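Putative hydrolase (Bacteroides ovatus, PDB 4HBS) is of unknown function but, as a five-bladed beta-propeller of the beta-fructosidase clan, probably hydrolyses glycosidic bonds in carbohydrates. Local coordinates at residues 220-224 with 277-283; 287-291 with 328-333; 59-63 with 73-77; 296-300 with 358-362. One frame throughout, in Å; residues are numbered along the deposited sequence.

Contact 1 of 4, residues 220-224 with 277-283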
loop_
_atom_site.group_PDB
_atom_site.type_symbol
_atom_site.label_atom_id
_atom_site.label_comp_id
_atom_site.label_asym_id
_atom_site.label_seq_id
_atom_site.Cartn_x
_atom_site.Cartn_y
_atom_site.Cartn_z
ATOM N N HIS A 220 6.411 14.698 12.209
ATOM C CA HIS A 220 6.486 13.481 12.983
ATOM C C HIS A 220 7.414 12.474 12.353
ATOM O O HIS A 220 7.380 12.246 11.142
ATOM C CB HIS A 220 5.082 12.832 13.135
ATOM C CG HIS A 220 4.064 13.649 13.877
ATOM N ND1 HIS A 220 4.391 14.847 14.503
ATOM C CD2 HIS A 220 2.743 13.419 14.061
ATOM C CE1 HIS A 220 3.265 15.304 15.025
ATOM N NE2 HIS A 220 2.247 14.482 14.776
ATOM N N THR A 221 8.153 11.792 13.216
ATOM C CA THR A 221 9.104 10.737 12.877
ATOM C C THR A 221 8.317 9.436 12.586
ATOM O O THR A 221 8.664 8.707 11.659
ATOM C CB THR A 221 10.124 10.634 14.044
ATOM O OG1 THR A 221 11.182 11.529 13.740
ATOM C CG2 THR A 221 10.650 9.216 14.293
ATOM N N LEU A 222 7.263 9.164 13.386
ATOM C CA LEU A 222 6.409 7.990 13.241
ATOM C C LEU A 222 5.373 8.262 12.139
ATOM O O LEU A 222 4.887 9.388 12.005
ATOM C CB LEU A 222 5.711 7.669 14.581
ATOM C CG LEU A 222 6.629 7.455 15.803
ATOM C CD1 LEU A 222 5.877 7.694 17.097
ATOM C CD2 LEU A 222 7.232 6.062 15.802
ATOM N N GLY A 223 5.057 7.241 11.354
ATOM C CA GLY A 223 4.127 7.366 10.243
ATOM C C GLY A 223 2.689 7.044 10.571
ATOM O O GLY A 223 2.104 6.202 9.894
ATOM N N TYR A 224 2.092 7.692 11.611
ATOM C CA TYR A 224 0.680 7.453 11.959
ATOM C C TYR A 224 -0.177 7.788 10.763
ATOM O O TYR A 224 -0.069 8.900 10.240
ATOM C CB TYR A 224 0.233 8.278 13.167
ATOM C CG TYR A 224 0.794 7.803 14.484
ATOM C CD1 TYR A 224 0.292 6.668 15.108
ATOM C CD2 TYR A 224 1.766 8.543 15.159
ATOM C CE1 TYR A 224 0.760 6.260 16.358
ATOM C CE2 TYR A 224 2.248 8.141 16.404
ATOM C CZ TYR A 224 1.751 6.989 16.996
ATOM O OH TYR A 224 2.188 6.582 18.235
ATOM N N TYR A 277 1.964 14.248 20.703
ATOM C CA TYR A 277 2.658 13.277 19.855
ATOM C C TYR A 277 3.710 12.545 20.704
ATOM O O TYR A 277 4.511 13.210 21.359
ATOM C CB TYR A 277 3.305 13.986 18.658
ATOM C CG TYR A 277 4.268 13.114 17.884
ATOM C CD1 TYR A 277 3.805 12.125 17.017
ATOM C CD2 TYR A 277 5.644 13.263 18.028
ATOM C CE1 TYR A 277 4.689 11.313 16.309
ATOM C CE2 TYR A 277 6.537 12.457 17.322
ATOM C CZ TYR A 277 6.055 11.483 16.466
ATOM O OH TYR A 277 6.934 10.690 15.780
ATOM N N PRO A 278 3.699 11.196 20.761
ATOM C CA PRO A 278 4.634 10.501 21.651
ATOM C C PRO A 278 6.048 10.413 21.126
ATOM O O PRO A 278 6.262 10.434 19.915
ATOM C CB PRO A 278 4.028 9.094 21.736
ATOM C CG PRO A 278 3.401 8.906 20.427
ATOM C CD PRO A 278 2.796 10.234 20.099
ATOM N N SER A 279 7.012 10.218 22.033
ATOM C CA SER A 279 8.389 9.973 21.626
ATOM C C SER A 279 8.434 8.578 21.002
ATOM O O SER A 279 7.595 7.741 21.338
ATOM C CB SER A 279 9.330 10.061 22.824
ATOM O OG SER A 279 9.091 8.998 23.730
ATOM N N THR A 280 9.373 8.327 20.088
ATOM C CA THR A 280 9.507 7.001 19.453
ATOM C C THR A 280 9.608 5.896 20.542
ATOM O O THR A 280 8.918 4.880 20.453
ATOM C CB THR A 280 10.703 7.003 18.499
ATOM O OG1 THR A 280 10.327 7.746 17.343
ATOM C CG2 THR A 280 11.151 5.604 18.099
ATOM N N GLN A 281 10.433 6.140 21.585
ATOM C CA GLN A 281 10.621 5.234 22.726
ATOM C C GLN A 281 9.268 4.895 23.361
ATOM O O GLN A 281 8.990 3.720 23.606
ATOM C CB GLN A 281 11.551 5.903 23.756
ATOM C CG GLN A 281 11.956 5.037 24.944
ATOM C CD GLN A 281 12.732 5.861 25.958
ATOM O OE1 GLN A 281 13.826 6.375 25.665
ATOM N NE2 GLN A 281 12.171 6.045 27.160
ATOM N N ASP A 282 8.418 5.929 23.594
ATOM C CA ASP A 282 7.088 5.741 24.183
ATOM C C ASP A 282 6.119 5.060 23.227
ATOM O O ASP A 282 5.319 4.248 23.680
ATOM C CB ASP A 282 6.497 7.066 24.656
ATOM C CG ASP A 282 7.148 7.596 25.917
ATOM O OD1 ASP A 282 7.467 6.774 26.821
ATOM O OD2 ASP A 282 7.304 8.832 26.024
ATOM N N ALA A 283 6.168 5.369 21.922
ATOM C CA ALA A 283 5.281 4.710 20.958
ATOM C C ALA A 283 5.579 3.186 20.895
ATOM O O ALA A 283 4.644 2.397 20.796
ATOM C CB ALA A 283 5.430 5.341 19.582
#
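Y277 lies flat against the ring of H220. Its CG is anti to the backbone N (chi1 168°), which sends the phenol across the loop 220-224. Y277 CB, the first atom out, sits over the imidazole face, 4.2 Å from the centroid of the H220 ring. The rings form a face-to-face stack with centroids 3.9 Å apart and planes at 16°, and CD1 of Y277 rides over the middle of the imidazole. On the same edge of the phenol, Y277 CE1 meets the rim of a second aromatic ring, 4.0 Å from Y224 CE2. Y277 CZ touches L222 CD1 at 3.8 Å. The loop 220-224 leads into the propeller blade that spans strands 227-230 to 271-274, and 277-283 leaves it, so the phenol joins the blade's entry to its exit. At the tip, Y277 OH accepts two backbone N-H groups: a nearly straight bond from L222 N (2.9 Å, 165°) and a weak, bent one from T221 N. Tyrosine suits this place because its face stacks while its hydroxyl reaches the main chain. H220 keeps NE2 for the hydroxyl of Y262. Farther along, S279 caps helix 280-285, its OG accepting from D282 N at 3.1 Å. The first turn of that helix brings A283 CB to 3.5 Å from L222 CD1, the alanine methyl against one of leucine's, with Y224 OH close to both A283 CB and P278 CG.

Contact 2 of 4, residues 287-291 with 328-333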
loop_
_atom_site.group_PDB
_atom_site.type_symbol
_atom_site.label_atom_id
_atom_site.label_comp_id
_atom_site.label_asym_id
_atom_site.label_seq_id
_atom_site.Cartn_x
_atom_site.Cartn_y
_atom_site.Cartn_z
ATOM N N THR A 287 2.955 -0.780 22.113
ATOM C CA THR A 287 2.622 -1.707 21.024
ATOM C C THR A 287 1.201 -2.287 21.242
ATOM O O THR A 287 0.872 -2.645 22.378
ATOM C CB THR A 287 3.684 -2.822 20.894
ATOM O OG1 THR A 287 3.398 -3.578 19.720
ATOM C CG2 THR A 287 3.736 -3.765 22.098
ATOM N N ILE A 288 0.355 -2.335 20.184
ATOM C CA ILE A 288 -1.007 -2.867 20.311
ATOM C C ILE A 288 -1.093 -4.340 19.841
ATOM O O ILE A 288 -2.177 -4.898 19.872
ATOM C CB ILE A 288 -2.089 -1.960 19.647
ATOM C CG1 ILE A 288 -1.988 -1.896 18.109
ATOM C CG2 ILE A 288 -2.038 -0.557 20.262
ATOM C CD1 ILE A 288 -3.219 -1.423 17.461
ATOM N N ILE A 289 0.040 -4.976 19.486
ATOM C CA ILE A 289 0.127 -6.411 19.127
ATOM C C ILE A 289 0.878 -7.083 20.289
ATOM O O ILE A 289 1.375 -6.355 21.156
ATOM C CB ILE A 289 0.821 -6.622 17.744
ATOM C CG1 ILE A 289 2.204 -5.927 17.662
ATOM C CG2 ILE A 289 -0.078 -6.126 16.653
ATOM C CD1 ILE A 289 3.075 -6.405 16.570
ATOM N N PRO A 290 1.021 -8.426 20.372
ATOM C CA PRO A 290 1.772 -9.001 21.512
ATOM C C PRO A 290 3.249 -8.580 21.510
ATOM O O PRO A 290 3.792 -8.184 20.469
ATOM C CB PRO A 290 1.605 -10.509 21.327
ATOM C CG PRO A 290 0.443 -10.664 20.402
ATOM C CD PRO A 290 0.499 -9.485 19.492
ATOM N N LEU A 291 3.902 -8.662 22.683
ATOM C CA LEU A 291 5.319 -8.258 22.840
ATOM C C LEU A 291 6.274 -9.291 22.199
ATOM O O LEU A 291 7.426 -8.976 21.870
ATOM C CB LEU A 291 5.670 -8.062 24.332
ATOM C CG LEU A 291 5.220 -6.733 24.959
ATOM C CD1 LEU A 291 3.697 -6.553 24.888
ATOM C CD2 LEU A 291 5.689 -6.631 26.405
ATOM N N PRO A 328 -10.393 -1.348 17.655
ATOM C CA PRO A 328 -9.402 -0.983 16.618
ATOM C C PRO A 328 -8.020 -0.610 17.174
ATOM O O PRO A 328 -7.077 -0.465 16.404
ATOM C CB PRO A 328 -10.054 0.208 15.914
ATOM C CG PRO A 328 -10.940 0.794 16.907
ATOM C CD PRO A 328 -11.431 -0.303 17.789
ATOM N N TYR A 329 -7.922 -0.437 18.497
ATOM C CA TYR A 329 -6.700 -0.131 19.255
ATOM C C TYR A 329 -6.347 -1.217 20.290
ATOM O O TYR A 329 -5.253 -1.194 20.868
ATOM C CB TYR A 329 -6.911 1.197 20.034
ATOM C CG TYR A 329 -8.123 1.183 20.948
ATOM C CD1 TYR A 329 -8.066 0.597 22.211
ATOM C CD2 TYR A 329 -9.347 1.692 20.525
ATOM C CE1 TYR A 329 -9.191 0.524 23.028
ATOM C CE2 TYR A 329 -10.474 1.647 21.344
ATOM C CZ TYR A 329 -10.396 1.049 22.592
ATOM O OH TYR A 329 -11.500 0.977 23.412
ATOM N N GLY A 330 -7.307 -2.098 20.575
ATOM C CA GLY A 330 -7.256 -3.044 21.674
ATOM C C GLY A 330 -6.137 -4.017 21.540
ATOM O O GLY A 330 -5.446 -4.040 20.513
ATOM N N PRO A 331 -5.931 -4.845 22.565
ATOM C CA PRO A 331 -4.868 -5.841 22.458
ATOM C C PRO A 331 -5.114 -6.760 21.261
ATOM O O PRO A 331 -6.096 -7.506 21.254
ATOM C CB PRO A 331 -4.933 -6.586 23.806
ATOM C CG PRO A 331 -6.283 -6.329 24.326
ATOM C CD PRO A 331 -6.662 -4.961 23.837
ATOM N N PHE A 332 -4.301 -6.604 20.198
ATOM C CA PHE A 332 -4.363 -7.504 19.052
ATOM C C PHE A 332 -3.646 -8.751 19.537
ATOM O O PHE A 332 -2.546 -8.654 20.087
ATOM C CB PHE A 332 -3.781 -6.898 17.756
ATOM C CG PHE A 332 -4.809 -6.058 17.022
ATOM C CD1 PHE A 332 -5.703 -6.641 16.131
ATOM C CD2 PHE A 332 -4.954 -4.705 17.304
ATOM C CE1 PHE A 332 -6.691 -5.873 15.502
ATOM C CE2 PHE A 332 -5.931 -3.939 16.660
ATOM C CZ PHE A 332 -6.789 -4.529 15.763
ATOM N N VAL A 333 -4.338 -9.888 19.489
ATOM C CA VAL A 333 -3.846 -11.138 20.053
ATOM C C VAL A 333 -4.028 -12.284 19.075
ATOM O O VAL A 333 -4.571 -12.096 17.989
ATOM C CB VAL A 333 -4.587 -11.437 21.406
ATOM C CG1 VAL A 333 -4.133 -10.478 22.492
ATOM C CG2 VAL A 333 -6.109 -11.384 21.251
#
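I288 brings its CD1 methyl obliquely to the F332 ring, 3.7 Å from F332 CD2 and 3.8 Å from F332 CE2. The two side chains run side by side and point the same way. In I288, CG1 stands between the backbone N and the carbonyl carbon (chi1 67°), and the chain then extends so that its terminal methyl runs alongside the phenyl. The other branch turns to the polar main chain: I288 CG2 is 3.3 Å from Y329 O. A beta-branched residue can thus serve two neighbours at once. One hydrogen bond ties the backbones together, from F332 N to I288 O (2.7 Å, 161° at the hydrogen), with the donor nearly along the C=O axis. That same I288 O lies in the plane of the F332 ring, at its edge. Next along, I289 CG2 touches F332 CB at 3.9 Å, and P290, whose nitrogen has no hydrogen to give, sets CD beside F332 O. F332 suits a buried position: its ring packs on Y307, M309 and F323 of strands 306-312 and 319-325, in the sheet that 333-340 completes. I288 meets Y239 and V248 of the preceding sheet, and P328 O accepts from the hydroxyl of Y239. Such a meeting, between the linker entering a blade and the turn before that blade's last strand at the seam with the blade before, belongs to the beta-propeller fold.

Contact 3 of 4, residues 59-63 with 73-77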
loop_
_atom_site.group_PDB
_atom_site.type_symbol
_atom_site.label_atom_id
_atom_site.label_comp_id
_atom_site.label_asym_id
_atom_site.label_seq_id
_atom_site.Cartn_x
_atom_site.Cartn_y
_atom_site.Cartn_z
ATOM N N ASP A 59 5.883 0.352 -6.854
ATOM C CA ASP A 59 5.972 0.176 -5.407
ATOM C C ASP A 59 4.769 0.832 -4.752
ATOM O O ASP A 59 4.087 1.632 -5.399
ATOM C CB ASP A 59 7.243 0.932 -5.045
ATOM C CG ASP A 59 7.936 0.683 -3.749
ATOM O OD1 ASP A 59 8.627 -0.334 -3.655
ATOM O OD2 ASP A 59 8.020 1.644 -2.921
ATOM N N GLY A 60 4.543 0.547 -3.474
ATOM C CA GLY A 60 3.392 1.069 -2.745
ATOM C C GLY A 60 2.169 0.261 -3.114
ATOM O O GLY A 60 2.026 -0.875 -2.661
ATOM N N VAL A 61 1.335 0.796 -4.024
ATOM C CA VAL A 61 0.140 0.115 -4.539
ATOM C C VAL A 61 -0.892 0.088 -3.411
ATOM O O VAL A 61 -0.987 -0.883 -2.662
ATOM C CB VAL A 61 0.454 -1.307 -5.136
ATOM C CG1 VAL A 61 -0.751 -1.880 -5.862
ATOM C CG2 VAL A 61 1.656 -1.252 -6.087
ATOM N N PHE A 62 -1.601 1.212 -3.256
ATOM C CA PHE A 62 -2.630 1.425 -2.231
ATOM C C PHE A 62 -3.936 1.790 -2.896
ATOM O O PHE A 62 -3.964 2.759 -3.643
ATOM C CB PHE A 62 -2.226 2.571 -1.302
ATOM C CG PHE A 62 -0.967 2.406 -0.491
ATOM C CD1 PHE A 62 0.283 2.594 -1.071
ATOM C CD2 PHE A 62 -1.029 2.278 0.889
ATOM C CE1 PHE A 62 1.447 2.503 -0.308
ATOM C CE2 PHE A 62 0.135 2.213 1.655
ATOM C CZ PHE A 62 1.367 2.306 1.048
ATOM N N THR A 63 -5.029 1.066 -2.592
ATOM C CA THR A 63 -6.351 1.353 -3.152
ATOM C C THR A 63 -7.222 2.100 -2.152
ATOM O O THR A 63 -6.990 2.055 -0.937
ATOM C CB THR A 63 -7.054 0.090 -3.579
ATOM O OG1 THR A 63 -7.045 -0.813 -2.492
ATOM C CG2 THR A 63 -6.428 -0.536 -4.765
ATOM N N TRP A 73 -5.793 4.443 -6.986
ATOM C CA TRP A 73 -4.541 3.710 -6.757
ATOM C C TRP A 73 -3.411 4.692 -6.613
ATOM O O TRP A 73 -3.297 5.569 -7.470
ATOM C CB TRP A 73 -4.231 2.782 -7.943
ATOM C CG TRP A 73 -5.206 1.677 -8.127
ATOM C CD1 TRP A 73 -6.494 1.782 -8.573
ATOM C CD2 TRP A 73 -4.949 0.282 -7.963
ATOM N NE1 TRP A 73 -7.063 0.536 -8.670
ATOM C CE2 TRP A 73 -6.130 -0.407 -8.325
ATOM C CE3 TRP A 73 -3.847 -0.458 -7.500
ATOM C CZ2 TRP A 73 -6.240 -1.798 -8.225
ATOM C CZ3 TRP A 73 -3.952 -1.837 -7.418
ATOM C CH2 TRP A 73 -5.136 -2.493 -7.778
ATOM N N SER A 74 -2.561 4.552 -5.577
ATOM C CA SER A 74 -1.373 5.400 -5.425
ATOM C C SER A 74 -0.131 4.536 -5.435
ATOM O O SER A 74 -0.148 3.413 -4.918
ATOM C CB SER A 74 -1.422 6.249 -4.161
ATOM O OG SER A 74 -1.362 5.501 -2.966
ATOM N N PHE A 75 0.945 5.050 -6.032
ATOM C CA PHE A 75 2.209 4.336 -6.140
ATOM C C PHE A 75 3.318 5.198 -5.662
ATOM O O PHE A 75 3.217 6.426 -5.699
ATOM C CB PHE A 75 2.491 3.904 -7.597
ATOM C CG PHE A 75 1.351 3.148 -8.235
ATOM C CD1 PHE A 75 0.279 3.825 -8.801
ATOM C CD2 PHE A 75 1.320 1.754 -8.223
ATOM C CE1 PHE A 75 -0.810 3.134 -9.320
ATOM C CE2 PHE A 75 0.218 1.063 -8.744
ATOM C CZ PHE A 75 -0.835 1.763 -9.297
ATOM N N ASN A 76 4.405 4.548 -5.243
ATOM C CA ASN A 76 5.635 5.179 -4.790
ATOM C C ASN A 76 6.563 5.102 -6.000
ATOM O O ASN A 76 6.070 5.305 -7.127
ATOM C CB ASN A 76 6.153 4.470 -3.514
ATOM C CG ASN A 76 5.287 4.695 -2.293
ATOM O OD1 ASN A 76 4.502 5.636 -2.220
ATOM N ND2 ASN A 76 5.403 3.828 -1.302
ATOM N N ASP A 77 7.868 4.822 -5.824
ATOM C CA ASP A 77 8.801 4.796 -6.942
ATOM C C ASP A 77 8.306 3.840 -8.025
ATOM O O ASP A 77 8.176 2.651 -7.751
ATOM C CB ASP A 77 10.193 4.408 -6.461
ATOM C CG ASP A 77 10.883 5.404 -5.558
ATOM O OD1 ASP A 77 10.275 6.456 -5.251
ATOM O OD2 ASP A 77 12.026 5.125 -5.132
#
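S74 O is gripped by two successive amides of the facing strand: F62 N donates a sound bond (3.1 Å, 155°) in the carbonyl plane, and V61 N a weak, more bent one. V61 and F62 both face S74, and V61, the first, has a positive phi: a G1 beta bulge in the hairpin of strands 60-65 and 71-75, which shifts the antiparallel register by one. S74 N returns a bond to F62 O at 3.0 Å, completing the hydrogen-bonded pair. Beyond the bulge, N76 N donates to D59 O (2.9 Å, 172°) from well above the carbonyl plane. G60 also has a positive phi, which glycine adopts easily, and its bare CA lies 3.7 Å from N76 ND2. D59 sends OD1 to the hydroxyl of Y357; its side chain is about 5 Å from a bound glycerol, probably from the crystallisation liquor, though it may mark a pocket. D77 forms a salt bridge with R96. V61, whose CB points away from the partner strand, sends its methyls to two rings: CG1 meets the edge of W73 at CZ3 (3.6 Å), CG2 approaches F75 CD2 obliquely (3.7 Å). T63 sends its hydroxyl to H362 ND1 and its methyl to the neighbouring indole, whose NE1 bonds to Q102. That methyl, T63 CG2, makes a CH-pi contact with the six-membered ring of W73, 3.5 Å from its centroid and 7° off the ring normal.

Contact 4 of 4, residues 296-300 with 358-362; sequences SMPWV and MVNIH
Near the centre of the five-bladed propeller, edge strands of two blade sheets run side by side: 298-303 and 356-361. Their short segments are nearly parallel, at 6°, but the axes stay 7.4 Å apart, and side chains rather than paired backbones bridge the gap. W299 does most of this. With CG beside the backbone N (chi1 -72°), its indole reaches across and lies over the chain of 360-361, the peptide N of I361 sitting above one face toward the rim. I361 CB packs on W299 CG at 3.8 Å, the two side chains sliding past each other in opposite directions. W299 NE1 gives a weak, bent hydrogen bond to N360 OD1 (3.0 Å), the amide plane turned 74° from the indole. Tryptophan fits because it is broad enough to span the gap and still has one N-H for a polar neighbour in a buried setting. N360 uses both ends of its amide, since ND2 donates to V61 O. At the other end of the contact, the selenomethionines M297 and M358 cross obliquely, with M297 CE and CG each 4.0 Å from M358 SE. W299, M358 and N360 all touch F62 of strand 60-65, so a third sheet closes in here; strand 306-312 pairs with the first segment and strand 371-377 with the second.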
loop_
_atom_site.group_PDB
_atom_site.type_symbol
_atom_site.label_atom_id
_atom_site.label_comp_id
_atom_site.label_asym_id
_atom_site.label_seq_id
_atom_site.Cartn_x
_atom_site.Cartn_y
_atom_site.Cartn_z
ATOM N N SER A 296 4.984 -5.636 10.086
ATOM C CA SER A 296 5.123 -4.360 9.379
ATOM C C SER A 296 3.911 -4.116 8.473
ATOM O O SER A 296 3.296 -5.067 7.985
ATOM C CB SER A 296 6.408 -4.336 8.562
ATOM O OG SER A 296 6.361 -5.293 7.517
HETATM N N MSE A 297 3.593 -2.833 8.236
HETATM C CA MSE A 297 2.455 -2.404 7.426
HETATM C C MSE A 297 1.167 -3.096 7.908
HETATM O O MSE A 297 0.559 -3.860 7.163
HETATM C CB MSE A 297 2.711 -2.653 5.905
HETATM C CG MSE A 297 3.446 -1.518 5.224
HETATM SE SE MSE A 297 2.519 0.176 5.393
HETATM C CE MSE A 297 3.994 1.397 5.047
ATOM N N PRO A 298 0.770 -2.883 9.177
ATOM C CA PRO A 298 -0.442 -3.541 9.685
ATOM C C PRO A 298 -1.692 -2.931 9.081
ATOM O O PRO A 298 -1.835 -1.714 9.102
ATOM C CB PRO A 298 -0.363 -3.277 11.184
ATOM C CG PRO A 298 0.339 -1.995 11.292
ATOM C CD PRO A 298 1.375 -2.018 10.206
ATOM N N TRP A 299 -2.577 -3.761 8.529
ATOM C CA TRP A 299 -3.837 -3.328 7.929
ATOM C C TRP A 299 -4.930 -3.780 8.797
ATOM O O TRP A 299 -5.113 -4.988 8.915
ATOM C CB TRP A 299 -4.004 -3.940 6.541
ATOM C CG TRP A 299 -3.096 -3.325 5.543
ATOM C CD1 TRP A 299 -1.844 -3.742 5.198
ATOM C CD2 TRP A 299 -3.323 -2.103 4.849
ATOM N NE1 TRP A 299 -1.269 -2.843 4.333
ATOM C CE2 TRP A 299 -2.169 -1.832 4.082
ATOM C CE3 TRP A 299 -4.393 -1.197 4.806
ATOM C CZ2 TRP A 299 -2.074 -0.706 3.247
ATOM C CZ3 TRP A 299 -4.296 -0.085 3.985
ATOM C CH2 TRP A 299 -3.150 0.151 3.219
ATOM N N VAL A 300 -5.684 -2.848 9.412
ATOM C CA VAL A 300 -6.806 -3.201 10.293
ATOM C C VAL A 300 -8.153 -2.979 9.573
ATOM O O VAL A 300 -8.300 -2.052 8.762
ATOM C CB VAL A 300 -6.726 -2.417 11.624
ATOM C CG1 VAL A 300 -7.981 -2.631 12.481
ATOM C CG2 VAL A 300 -5.467 -2.822 12.395
HETATM N N MSE A 358 5.592 -4.467 1.583
HETATM C CA MSE A 358 4.350 -3.766 1.330
HETATM C C MSE A 358 3.204 -4.739 1.040
HETATM O O MSE A 358 2.551 -4.666 -0.011
HETATM C CB MSE A 358 4.540 -2.802 0.165
HETATM C CG MSE A 358 3.623 -1.623 0.234
HETATM SE SE MSE A 358 4.236 -0.301 1.484
HETATM C CE MSE A 358 5.740 0.390 0.376
ATOM N N VAL A 359 2.979 -5.670 1.960
ATOM C CA VAL A 359 1.886 -6.621 1.809
ATOM C C VAL A 359 0.650 -5.840 2.201
ATOM O O VAL A 359 0.458 -5.553 3.385
ATOM C CB VAL A 359 2.105 -7.906 2.618
ATOM C CG1 VAL A 359 0.960 -8.876 2.396
ATOM C CG2 VAL A 359 3.425 -8.556 2.220
ATOM N N ASN A 360 -0.105 -5.379 1.176
ATOM C CA ASN A 360 -1.270 -4.513 1.311
ATOM C C ASN A 360 -2.556 -5.228 1.103
ATOM O O ASN A 360 -2.613 -6.188 0.358
ATOM C CB ASN A 360 -1.174 -3.349 0.324
ATOM C CG ASN A 360 -0.172 -2.303 0.752
ATOM O OD1 ASN A 360 0.363 -2.325 1.871
ATOM N ND2 ASN A 360 0.090 -1.350 -0.121
ATOM N N ILE A 361 -3.609 -4.694 1.732
ATOM C CA ILE A 361 -4.970 -5.227 1.754
ATOM C C ILE A 361 -5.842 -4.287 0.911
ATOM O O ILE A 361 -5.624 -3.075 0.951
ATOM C CB ILE A 361 -5.367 -5.341 3.267
ATOM C CG1 ILE A 361 -5.103 -6.755 3.780
ATOM C CG2 ILE A 361 -6.763 -4.842 3.619
ATOM C CD1 ILE A 361 -6.136 -7.761 3.368
ATOM N N HIS A 362 -6.775 -4.839 0.089
ATOM C CA HIS A 362 -7.608 -4.043 -0.844
ATOM C C HIS A 362 -9.102 -4.398 -0.739
ATOM O O HIS A 362 -9.654 -5.067 -1.615
ATOM C CB HIS A 362 -7.115 -4.233 -2.296
ATOM C CG HIS A 362 -5.666 -3.930 -2.469
ATOM N ND1 HIS A 362 -5.185 -2.646 -2.341
ATOM C CD2 HIS A 362 -4.626 -4.767 -2.677
ATOM C CE1 HIS A 362 -3.881 -2.722 -2.524
ATOM N NE2 HIS A 362 -3.492 -3.984 -2.720
#

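From the N terminus, contact 3 comes first and closes the short hairpin between strands 60-65 and 71-75. Contact 1 follows in series, closing a loop of 52 residues that contains a whole blade sheet. Contact 2 opens just beyond it, from the next linker, and its loop crosses that of contact 4, since 296-300 lies between the segments of contact 2 and 358-362 beyond them. These two touch where V300 packs on F332. Contacts 3 and 4 meet near the propeller's centre, their centres 12 Å apart, through T63 with H362 and V61 with N360. Contacts 1 and 2, each centred about 21 Å from the chain's centre, tie loops, while contacts 3 and 4 join strands near it.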